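Local coordinates for protein putative ketosteroid isomerase (Parabacteroides distasonis ATCC 8503, PDB 3KE7) that is of unproven activity but, as a SnoaL-like member of the NTF2 clan, probably binds small molecules in a pocket like that of ketosteroid isomerases, at residues B[46-51]-B[127-132]. Residues are numbered along the deposited sequence; the frame is centred on the assembly and turned at random.
Sequences FDPSLE and WSYVKP. With BCN (bicine), chain F.
Trp-127 N donates to Phe-46 O over 3.0 Å with an N-H...O angle of 178°, so the bond is straight. This is a parallel strand pairing at its end: one residue on, Asp-47 CA lies 3.4 Å from Trp-127 O, a CA-H...O contact, and beyond it Pro-48 continues the contact by its side chain. Followed outward, Trp-127 begins with CB, 3.8 Å from Phe-46 O and 4.1 Å from Asp-47 CB. CG lies anti to the carbonyl carbon (chi1 -73°), and the indole leads away from 46-51 to the bicine. C5 of the ligand sits 3.6 Å above the middle of the indole plane, near CD2 and CE3; C3 meets NE1, CE2 and CZ2, while C6 reaches CZ3 at 3.6 Å and CH2 at the tip, evidence of a face contact made by carbon atoms. An alanine here would probably leave bicine without this flat floor and open a gap beside Leu-95 and Leu-27. Farther along, Pro-48 CG lies 3.7 Å from the Tyr-129 ring centroid, 11° off the normal, a CH-pi contact, with Pro-48 CB closing on CE2. Asp-47 opens a type I turn ending at Leu-50, with Pro-48 second; its OD1 takes Ser-49 N in an Asx turn, and OD2 is held by the hydroxyls of Tyr-45 and Tyr-63. Trp-127 lines the bicine pocket with Trp-106 and Leu-95 on the sheet of this NTF2-like fold, probably near a substrate site. The contact thus joins the loop after strand 43-46 to the end of strand 120-129, with Trp-106 of strand 102-114 meeting both aromatic rings, helix 15-28 touching Trp-127, and His-126 of the second subunit bonded to Ser-128 OG.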
ATOM      1  N   PHE B  46       4.991  -5.931  -4.102  1.00  6.16           N
ATOM      2  CA  PHE B  46       6.195  -5.961  -3.316  1.00  4.75           C
ATOM      3  C   PHE B  46       6.145  -7.098  -2.299  1.00  5.13           C
ATOM      4  O   PHE B  46       5.111  -7.370  -1.700  1.00  5.78           O
ATOM      5  CB  PHE B  46       6.348  -4.715  -2.420  1.00  6.44           C
ATOM      6  CG  PHE B  46       6.414  -3.382  -3.099  1.00  5.66           C
ATOM      7  CD1 PHE B  46       7.632  -2.810  -3.478  1.00  4.79           C
ATOM      8  CD2 PHE B  46       5.280  -2.606  -3.245  1.00  9.18           C
ATOM      9  CE1 PHE B  46       7.704  -1.493  -3.976  1.00  7.24           C
ATOM     10  CE2 PHE B  46       5.401  -1.288  -3.780  1.00  7.44           C
ATOM     11  CZ  PHE B  46       6.585  -0.760  -4.107  1.00  7.70           C
ATOM     12  N   ASP B  47       7.315  -7.683  -2.035  1.00  5.76           N
ATOM     13  CA  ASP B  47       7.479  -8.559  -0.883  1.00  5.76           C
ATOM     14  C   ASP B  47       8.951  -8.504  -0.489  1.00  6.64           C
ATOM     15  O   ASP B  47       9.740  -7.907  -1.184  1.00  5.19           O
ATOM     16  CB  ASP B  47       6.930  -9.998  -1.054  1.00  7.24           C
ATOM     17  CG  ASP B  47       7.789 -10.907  -1.904  1.00  7.07           C
ATOM     18  OD1 ASP B  47       9.029 -10.749  -2.010  1.00  7.84           O
ATOM     19  OD2 ASP B  47       7.207 -11.935  -2.406  1.00  6.48           O
ATOM     20  N   PRO B  48       9.307  -9.069   0.639  1.00  7.30           N
ATOM     21  CA  PRO B  48      10.681  -8.908   1.137  1.00  6.49           C
ATOM     22  C   PRO B  48      11.756  -9.592   0.363  1.00  9.38           C
ATOM     23  O   PRO B  48      12.929  -9.390   0.713  1.00 10.20           O
ATOM     24  CB  PRO B  48      10.603  -9.497   2.555  1.00  7.11           C
ATOM     25  CG  PRO B  48       9.197  -9.341   2.943  1.00  6.42           C
ATOM     26  CD  PRO B  48       8.445  -9.638   1.691  1.00  5.79           C
ATOM     27  N   SER B  49      11.414 -10.368  -0.662  1.00  6.72           N
ATOM     28  CA  SER B  49      12.460 -11.053  -1.417  0.50  7.36           C
ATOM     29  C   SER B  49      12.839 -10.340  -2.703  1.00 10.55           C
ATOM     30  O   SER B  49      13.790 -10.725  -3.350  1.00 10.86           O
ATOM     31  CB  SER B  49      12.024 -12.459  -1.773  0.50 10.30           C
ATOM     32  OG  SER B  49      11.125 -12.406  -2.840  0.50  8.02           O
ATOM     33  N   LEU B  50      12.135  -9.279  -3.039  1.00  7.95           N
ATOM     34  CA  LEU B  50      12.364  -8.635  -4.318  1.00  6.76           C
ATOM     35  C   LEU B  50      13.278  -7.428  -4.240  1.00  6.38           C
ATOM     36  O   LEU B  50      13.121  -6.566  -3.413  1.00  6.76           O
ATOM     37  CB  LEU B  50      11.023  -8.191  -4.920  1.00  8.19           C
ATOM     38  CG  LEU B  50       9.984  -9.266  -5.195  1.00  8.14           C
ATOM     39  CD1 LEU B  50       8.622  -8.630  -5.600  1.00  9.62           C
ATOM     40  CD2 LEU B  50      10.507 -10.214  -6.265  1.00 12.15           C
ATOM     41  N   GLU B  51      14.187  -7.336  -5.204  1.00  6.51           N
ATOM     42  CA  GLU B  51      15.064  -6.219  -5.277  1.00  6.96           C
ATOM     43  C   GLU B  51      14.375  -4.960  -5.826  1.00  7.60           C
ATOM     44  O   GLU B  51      14.790  -3.848  -5.531  1.00  8.66           O
ATOM     45  CB  GLU B  51      16.239  -6.583  -6.169  1.00  9.63           C
ATOM     46  CG  GLU B  51      17.291  -5.568  -6.259  1.00 13.35           C
ATOM     47  CD  GLU B  51      17.984  -5.293  -4.946  1.00 17.00           C
ATOM     48  OE1 GLU B  51      18.269  -6.251  -4.224  1.00 18.61           O
ATOM     49  OE2 GLU B  51      18.287  -4.125  -4.688  1.00 20.72           O
ATOM     50  N   TRP B 127       3.585  -6.748   0.824  1.00  5.23           N
ATOM     51  CA  TRP B 127       3.841  -7.597   1.958  1.00  5.34           C
ATOM     52  C   TRP B 127       5.176  -7.204   2.560  1.00  5.89           C
ATOM     53  O   TRP B 127       6.161  -7.049   1.819  1.00  5.72           O
ATOM     54  CB  TRP B 127       3.949  -9.080   1.547  1.00  5.11           C
ATOM     55  CG  TRP B 127       2.661  -9.728   1.186  1.00  4.98           C
ATOM     56  CD1 TRP B 127       2.180  -9.970  -0.037  1.00  8.19           C
ATOM     57  CD2 TRP B 127       1.676 -10.200   2.114  1.00  5.20           C
ATOM     58  NE1 TRP B 127       0.955 -10.592   0.051  1.00  7.22           N
ATOM     59  CE2 TRP B 127       0.632 -10.760   1.370  1.00  7.17           C
ATOM     60  CE3 TRP B 127       1.620 -10.271   3.498  1.00  4.01           C
ATOM     61  CZ2 TRP B 127      -0.505 -11.309   1.970  1.00  6.41           C
ATOM     62  CZ3 TRP B 127       0.516 -10.860   4.113  1.00  8.11           C
ATOM     63  CH2 TRP B 127      -0.550 -11.349   3.342  1.00  7.45           C
ATOM     64  N   SER B 128       5.242  -7.030   3.881  1.00  5.62           N
ATOM     65  CA  SER B 128       6.542  -6.822   4.526  1.00  4.85           C
ATOM     66  C   SER B 128       6.576  -7.589   5.835  1.00  6.25           C
ATOM     67  O   SER B 128       5.521  -7.905   6.421  1.00  6.17           O
ATOM     68  CB  SER B 128       6.857  -5.324   4.699  1.00  6.01           C
ATOM     69  OG  SER B 128       6.013  -4.679   5.625  1.00  6.35           O
ATOM     70  N   TYR B 129       7.793  -7.858   6.336  1.00  6.25           N
ATOM     71  CA  TYR B 129       7.922  -8.472   7.653  1.00  6.42           C
ATOM     72  C   TYR B 129       7.701  -7.442   8.735  1.00  7.13           C
ATOM     73  O   TYR B 129       8.078  -6.309   8.605  1.00  7.15           O
ATOM     74  CB  TYR B 129       9.313  -9.045   7.860  1.00  8.93           C
ATOM     75  CG  TYR B 129       9.712 -10.125   6.897  1.00  8.81           C
ATOM     76  CD1 TYR B 129       8.925 -11.231   6.711  1.00 12.31           C
ATOM     77  CD2 TYR B 129      10.959 -10.075   6.255  1.00  9.13           C
ATOM     78  CE1 TYR B 129       9.334 -12.281   5.861  1.00 15.25           C
ATOM     79  CE2 TYR B 129      11.372 -11.123   5.406  1.00 11.02           C
ATOM     80  CZ  TYR B 129      10.528 -12.183   5.208  1.00  9.80           C
ATOM     81  OH  TYR B 129      10.924 -13.233   4.398  1.00 17.62           O
ATOM     82  N   VAL B 130       7.139  -7.902   9.846  1.00  6.77           N
ATOM     83  CA  VAL B 130       7.016  -7.084  11.044  1.00  6.53           C
ATOM     84  C   VAL B 130       8.383  -7.042  11.718  1.00  7.51           C
ATOM     85  O   VAL B 130       8.956  -8.097  12.061  1.00  6.74           O
ATOM     86  CB  VAL B 130       5.992  -7.652  12.039  1.00  5.95           C
ATOM     87  CG1 VAL B 130       6.080  -6.968  13.431  1.00  5.02           C
ATOM     88  CG2 VAL B 130       4.539  -7.534  11.490  1.00  5.91           C
ATOM     89  N   LYS B 131       8.915  -5.830  11.911  1.00  7.40           N
ATOM     90  CA  LYS B 131      10.151  -5.612  12.667  1.00  7.10           C
ATOM     91  C   LYS B 131      11.250  -6.610  12.302  1.00  8.76           C
ATOM     92  O   LYS B 131      11.777  -7.328  13.191  1.00  9.72           O
ATOM     93  CB  LYS B 131       9.824  -5.687  14.167  1.00  8.54           C
ATOM     94  CG  LYS B 131       8.892  -4.573  14.582  1.00 11.11           C
ATOM     95  CD  LYS B 131       8.444  -4.681  16.056  1.00 16.83           C
ATOM     96  CE  LYS B 131       9.509  -4.249  16.974  1.00 17.14           C
ATOM     97  NZ  LYS B 131       9.005  -4.200  18.386  1.00 12.96           N
ATOM     98  N   PRO B 132      11.637  -6.656  11.017  1.00  7.39           N
ATOM     99  CA  PRO B 132      12.616  -7.648  10.578  1.00 12.62           C
ATOM    100  C   PRO B 132      13.972  -7.465  11.219  1.00 12.72           C
ATOM    101  O   PRO B 132      14.693  -8.475  11.378  1.00 15.21           O
ATOM    102  CB  PRO B 132      12.713  -7.416   9.063  1.00 12.70           C
ATOM    103  CG  PRO B 132      12.226  -6.013   8.853  1.00 12.13           C
ATOM    104  CD  PRO B 132      11.164  -5.830   9.897  1.00  7.14           C
TER
HETATM  105  N1  BCN F   1       2.583 -14.663   1.586  1.00 23.68           N
HETATM  106  C1  BCN F   1       3.798 -14.503   0.775  1.00 22.62           C
HETATM  107  C2  BCN F   1       4.858 -15.541   1.185  1.00 22.68           C
HETATM  108  O21 BCN F   1       6.027 -15.446   0.755  1.00 24.37           O
HETATM  109  O22 BCN F   1       4.517 -16.466   1.954  1.00 23.83           O
HETATM  110  C3  BCN F   1       1.379 -14.350   0.798  1.00 18.15           C
HETATM  111  C4  BCN F   1       0.968 -15.549  -0.057  1.00 25.01           C
HETATM  112  O4  BCN F   1       0.945 -16.678   0.830  1.00 25.17           O
HETATM  113  C5  BCN F   1       2.681 -13.757   2.717  1.00 23.73           C
HETATM  114  C6  BCN F   1       1.766 -14.214   3.824  1.00 22.21           C
HETATM  115  O6  BCN F   1       1.945 -15.635   4.067  1.00 24.17           O